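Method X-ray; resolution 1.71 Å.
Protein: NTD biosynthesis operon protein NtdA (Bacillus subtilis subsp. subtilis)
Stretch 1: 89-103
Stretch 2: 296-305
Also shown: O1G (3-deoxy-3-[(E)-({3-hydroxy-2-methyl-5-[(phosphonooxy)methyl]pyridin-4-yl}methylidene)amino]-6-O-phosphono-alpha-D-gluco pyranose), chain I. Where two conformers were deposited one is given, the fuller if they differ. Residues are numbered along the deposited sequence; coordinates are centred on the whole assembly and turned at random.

Stretch 1 89-103: TLTEVLPTGKFTSGP
Stretch 2 (296-305) KMDNLQAAIG

Residues 89-93 belong to a helix that begins earlier in the chain; 94-96 keep helical phi/psi, and Gly-97 (77/3) turns the chain with a positive phi that favours glycine. Lys-98 (-101/106), Phe-99 (-121/-26) and Thr-100 (-102/-85) form a loop. In the second stretch, extended residues 296-298 lead into a helix from Asn-299 onward. The two helices run roughly antiparallel, at 148°, with axes 10.2 Å apart at closest approach. CA atoms pair Thr-89 with Ala-303 (7.0 Å), Phe-99 with Leu-300 (4.8 Å) and Thr-100 with Asp-298 (4.3 Å).

The loop carbonyls meet amides of the helix's first turn, which have no earlier helical carbonyl to bind. Asn-299 N donates to Thr-100 O (2.8 Å), and Leu-300 N to Phe-99 O (3.1 Å, nearly linear at 170°). Asn-299 (chi1 t, chi2 62°) has its CA-to-CB bond toward the first stretch, and its ND2 donates to Lys-98 O (2.8 Å). Its OD1 lies 3.0 Å from Gly-102 C; a CB on Gly-102 would fall 2.2 Å from Asn-299 CG, so glycine leaves the amide room. Asn-299 ND2 also donates to a water (3.0 Å) that in turn donates to Thr-96 OG1 (3.2 Å).

The side chains that meet beyond the loop carbonyls are mostly apolar. Leu-300 (chi1 t, chi2 116°) brings CD1 to 3.8 Å from Leu-90 CD2, 4.0 Å from Leu-94 CD2 and 4.1 Å from Phe-99 CD1, meeting that ring obliquely. Both stretch-1 leucines are m,t; Phe-99 is m. Leu-90 CD2 also lies 4.1 Å from Ile-304 CG1 (m,t). Val-93 (t) sets CG2 3.7 Å from Ala-303 CB, whose small methyl permits close approach. Beside it, a water accepts from Thr-89 OG1 (chi1 t, 3.1 Å) and donates to Ala-303 O (2.8 Å).

In Thr-100 and Ser-101, both p, the CA-to-CB bond points away from the second stretch, though CB of Thr-100 still touches it; Thr-100 OG1 donates to O1G OP6 (2.5 Å) and Ser-101 OG to O1G OP8 (3.0 Å).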

# COMPACT_ATOMS: atom_id res chain seq x y z
N THR A 89 17.25 11.10 5.28
CA THR A 89 16.65 10.11 6.17
C THR A 89 16.74 8.69 5.57
O THR A 89 16.93 7.72 6.30
CB THR A 89 15.19 10.47 6.60
OG1 THR A 89 14.86 9.78 7.81
CG2 THR A 89 14.17 10.09 5.53
N LEU A 90 16.62 8.59 4.25
CA LEU A 90 16.69 7.29 3.58
C LEU A 90 18.10 6.72 3.64
O LEU A 90 18.29 5.51 3.61
CB LEU A 90 16.21 7.39 2.14
CG LEU A 90 14.72 7.76 2.02
CD1 LEU A 90 14.25 7.67 0.57
CD2 LEU A 90 13.84 6.89 2.95
N THR A 91 19.09 7.60 3.72
CA THR A 91 20.46 7.16 3.89
C THR A 91 20.61 6.41 5.22
O THR A 91 21.42 5.48 5.35
CB THR A 91 21.43 8.35 3.84
OG1 THR A 91 21.37 8.94 2.53
CG2 THR A 91 22.85 7.90 4.11
N GLU A 92 19.81 6.80 6.21
CA GLU A 92 19.79 6.13 7.51
C GLU A 92 18.82 4.96 7.57
O GLU A 92 19.09 3.94 8.22
CB GLU A 92 19.42 7.12 8.61
CG GLU A 92 20.22 8.41 8.60
CD GLU A 92 19.71 9.41 9.63
OE1 GLU A 92 18.80 9.05 10.41
OE2 GLU A 92 20.23 10.55 9.67
N VAL A 93 17.67 5.09 6.91
CA VAL A 93 16.66 4.02 7.00
C VAL A 93 17.01 2.80 6.16
O VAL A 93 16.85 1.66 6.61
CB VAL A 93 15.25 4.52 6.63
CG1 VAL A 93 14.26 3.37 6.66
CG2 VAL A 93 14.80 5.59 7.61
N LEU A 94 17.50 3.03 4.94
CA LEU A 94 17.74 1.92 4.01
C LEU A 94 18.62 0.80 4.57
O LEU A 94 18.25 -0.39 4.43
CB LEU A 94 18.23 2.42 2.64
CG LEU A 94 17.17 3.11 1.78
CD1 LEU A 94 17.80 3.79 0.56
CD2 LEU A 94 16.07 2.13 1.34
N PRO A 95 19.75 1.14 5.23
CA PRO A 95 20.62 0.07 5.75
C PRO A 95 20.01 -0.68 6.93
O PRO A 95 20.55 -1.72 7.31
CB PRO A 95 21.86 0.84 6.25
CG PRO A 95 21.82 2.15 5.55
CD PRO A 95 20.38 2.47 5.38
N THR A 96 18.94 -0.15 7.52
CA THR A 96 18.29 -0.87 8.63
C THR A 96 17.52 -2.07 8.13
O THR A 96 17.25 -3.01 8.89
CB THR A 96 17.30 0.00 9.42
OG1 THR A 96 16.14 0.29 8.63
CG2 THR A 96 17.96 1.29 9.89
N GLY A 97 17.12 -2.04 6.86
CA GLY A 97 16.35 -3.13 6.30
C GLY A 97 14.89 -3.12 6.72
O GLY A 97 14.14 -4.02 6.35
N LYS A 98 14.48 -2.12 7.49
CA LYS A 98 13.10 -2.10 8.00
C LYS A 98 12.25 -1.16 7.17
O LYS A 98 12.36 0.06 7.30
CB LYS A 98 13.07 -1.67 9.47
CG LYS A 98 13.82 -2.62 10.38
CD LYS A 98 13.81 -2.13 11.80
CE LYS A 98 14.66 -3.04 12.68
NZ LYS A 98 14.02 -3.29 14.00
N PHE A 99 11.39 -1.72 6.32
CA PHE A 99 10.68 -0.91 5.33
C PHE A 99 9.19 -1.01 5.49
O PHE A 99 8.46 -0.09 5.12
CB PHE A 99 11.07 -1.35 3.92
CG PHE A 99 12.56 -1.37 3.70
CD1 PHE A 99 13.34 -0.32 4.17
CD2 PHE A 99 13.17 -2.46 3.09
CE1 PHE A 99 14.72 -0.33 4.00
CE2 PHE A 99 14.56 -2.48 2.90
CZ PHE A 99 15.34 -1.41 3.36
N THR A 100 8.74 -2.12 6.05
CA THR A 100 7.32 -2.34 6.29
C THR A 100 7.08 -2.09 7.77
O THR A 100 6.69 -0.99 8.17
CB THR A 100 6.86 -3.74 5.80
OG1 THR A 100 7.70 -4.75 6.36
CG2 THR A 100 6.93 -3.81 4.27
N SER A 101 7.29 -3.10 8.61
CA SER A 101 7.25 -2.84 10.04
C SER A 101 8.52 -2.10 10.44
O SER A 101 9.57 -2.25 9.80
CB SER A 101 7.14 -4.14 10.82
OG SER A 101 8.18 -5.02 10.47
N GLY A 102 8.43 -1.28 11.48
CA GLY A 102 9.59 -0.54 11.96
C GLY A 102 9.28 0.58 12.93
O GLY A 102 8.11 0.91 13.15
N PRO A 103 10.32 1.17 13.50
CA PRO A 103 10.17 2.16 14.58
C PRO A 103 9.61 3.51 14.16
O PRO A 103 9.03 4.19 15.01
CB PRO A 103 11.61 2.34 15.09
CG PRO A 103 12.47 1.99 13.89
CD PRO A 103 11.74 0.86 13.23
N LYS A 296 -1.22 -1.74 6.88
CA LYS A 296 -0.49 -0.75 7.66
C LYS A 296 0.34 0.14 6.74
O LYS A 296 0.73 -0.27 5.65
CB LYS A 296 0.45 -1.43 8.67
CG LYS A 296 -0.27 -2.20 9.77
CD LYS A 296 0.71 -3.06 10.56
CE LYS A 296 1.74 -2.21 11.30
NZ LYS A 296 1.07 -1.17 12.15
N MET A 297 0.64 1.35 7.18
CA MET A 297 1.60 2.19 6.45
C MET A 297 2.98 1.54 6.52
O MET A 297 3.28 0.84 7.50
CB MET A 297 1.64 3.58 7.09
CG MET A 297 2.60 4.56 6.45
SD MET A 297 2.34 6.15 7.27
CE MET A 297 3.29 7.24 6.23
N ASP A 298 3.80 1.75 5.50
CA ASP A 298 5.18 1.27 5.51
C ASP A 298 6.07 2.17 6.37
O ASP A 298 5.94 3.39 6.34
CB ASP A 298 5.73 1.25 4.09
CG ASP A 298 5.16 0.12 3.26
OD1 ASP A 298 4.71 -0.87 3.87
OD2 ASP A 298 5.16 0.24 2.01
N ASN A 299 6.99 1.54 7.11
CA ASN A 299 7.99 2.25 7.90
C ASN A 299 8.77 3.25 7.07
O ASN A 299 9.08 4.36 7.52
CB ASN A 299 8.95 1.22 8.54
CG ASN A 299 9.93 1.85 9.51
OD1 ASN A 299 9.53 2.42 10.53
ND2 ASN A 299 11.23 1.71 9.23
N LEU A 300 9.12 2.87 5.84
CA LEU A 300 9.87 3.77 4.97
C LEU A 300 9.07 5.05 4.73
O LEU A 300 9.62 6.16 4.81
CB LEU A 300 10.24 3.10 3.64
CG LEU A 300 11.09 3.97 2.71
CD1 LEU A 300 12.45 3.34 2.49
CD2 LEU A 300 10.41 4.20 1.36
N GLN A 301 7.77 4.91 4.48
CA GLN A 301 6.94 6.08 4.24
C GLN A 301 6.73 6.92 5.49
O GLN A 301 6.60 8.14 5.41
CB GLN A 301 5.57 5.70 3.65
CG GLN A 301 5.62 5.11 2.24
CD GLN A 301 6.29 6.02 1.21
OE1 GLN A 301 6.33 7.25 1.35
NE2 GLN A 301 6.84 5.41 0.16
N ALA A 302 6.67 6.26 6.65
CA ALA A 302 6.56 7.00 7.91
C ALA A 302 7.81 7.84 8.15
O ALA A 302 7.74 8.97 8.64
CB ALA A 302 6.28 6.05 9.09
N ALA A 303 8.98 7.30 7.80
CA ALA A 303 10.21 8.08 7.93
C ALA A 303 10.16 9.30 7.01
O ALA A 303 10.57 10.39 7.38
CB ALA A 303 11.45 7.22 7.60
N ILE A 304 9.66 9.10 5.80
CA ILE A 304 9.55 10.20 4.84
C ILE A 304 8.52 11.21 5.36
O ILE A 304 8.70 12.42 5.24
CB ILE A 304 9.12 9.67 3.46
CG1 ILE A 304 10.31 8.98 2.78
CG2 ILE A 304 8.62 10.81 2.56
CD1 ILE A 304 9.93 8.28 1.47
N GLY A 305 7.43 10.69 5.92
CA GLY A 305 6.37 11.54 6.45
C GLY A 305 6.86 12.44 7.57
O GLY A 305 6.44 13.60 7.68
P O1G I . 2.31 -9.72 1.22
C3A O1G I . 3.20 -15.41 1.93
O3 O1G I . 4.31 -15.85 2.57
C1 O1G I . 6.03 -13.04 7.06
N1' O1G I . 1.31 -15.79 0.57
C2 O1G I . 5.36 -13.75 5.88
O2 O1G I . 6.17 -14.95 5.63
C9A O1G I . 2.40 -16.28 1.18
C2A O1G I . 2.73 -17.76 1.05
C3 O1G I . 5.31 -12.88 4.62
N3' O1G I . 4.41 -13.64 3.73
O1 O1G I . 7.42 -12.85 6.79
C4 O1G I . 4.80 -11.45 4.93
O4 O1G I . 5.25 -10.75 3.74
C4A O1G I . 2.87 -14.06 2.02
C4B O1G I . 3.69 -13.12 2.81
C5 O1G I . 5.60 -10.90 6.10
O5 O1G I . 5.46 -11.73 7.26
C5A O1G I . 1.75 -13.59 1.37
C5T O1G I . 1.23 -12.14 1.36
C6 O1G I . 5.13 -9.56 6.60
C6A O1G I . 0.97 -14.48 0.64
OP1 O1G I . 0.91 -9.19 1.31
OP2 O1G I . 3.09 -9.08 0.11
OP3 O1G I . 3.01 -9.66 2.59
OP4 O1G I . 2.25 -11.29 0.76
O6 O1G I . 5.87 -8.96 7.60
P' O1G I . 5.94 -7.36 7.67
OP6 O1G I . 6.41 -6.90 6.30
OP7 O1G I . 4.55 -6.87 8.05
OP8 O1G I . 6.99 -7.13 8.76
O HOH W 1 12.49 10.90 9.37
O HOH W 2 13.98 1.74 10.49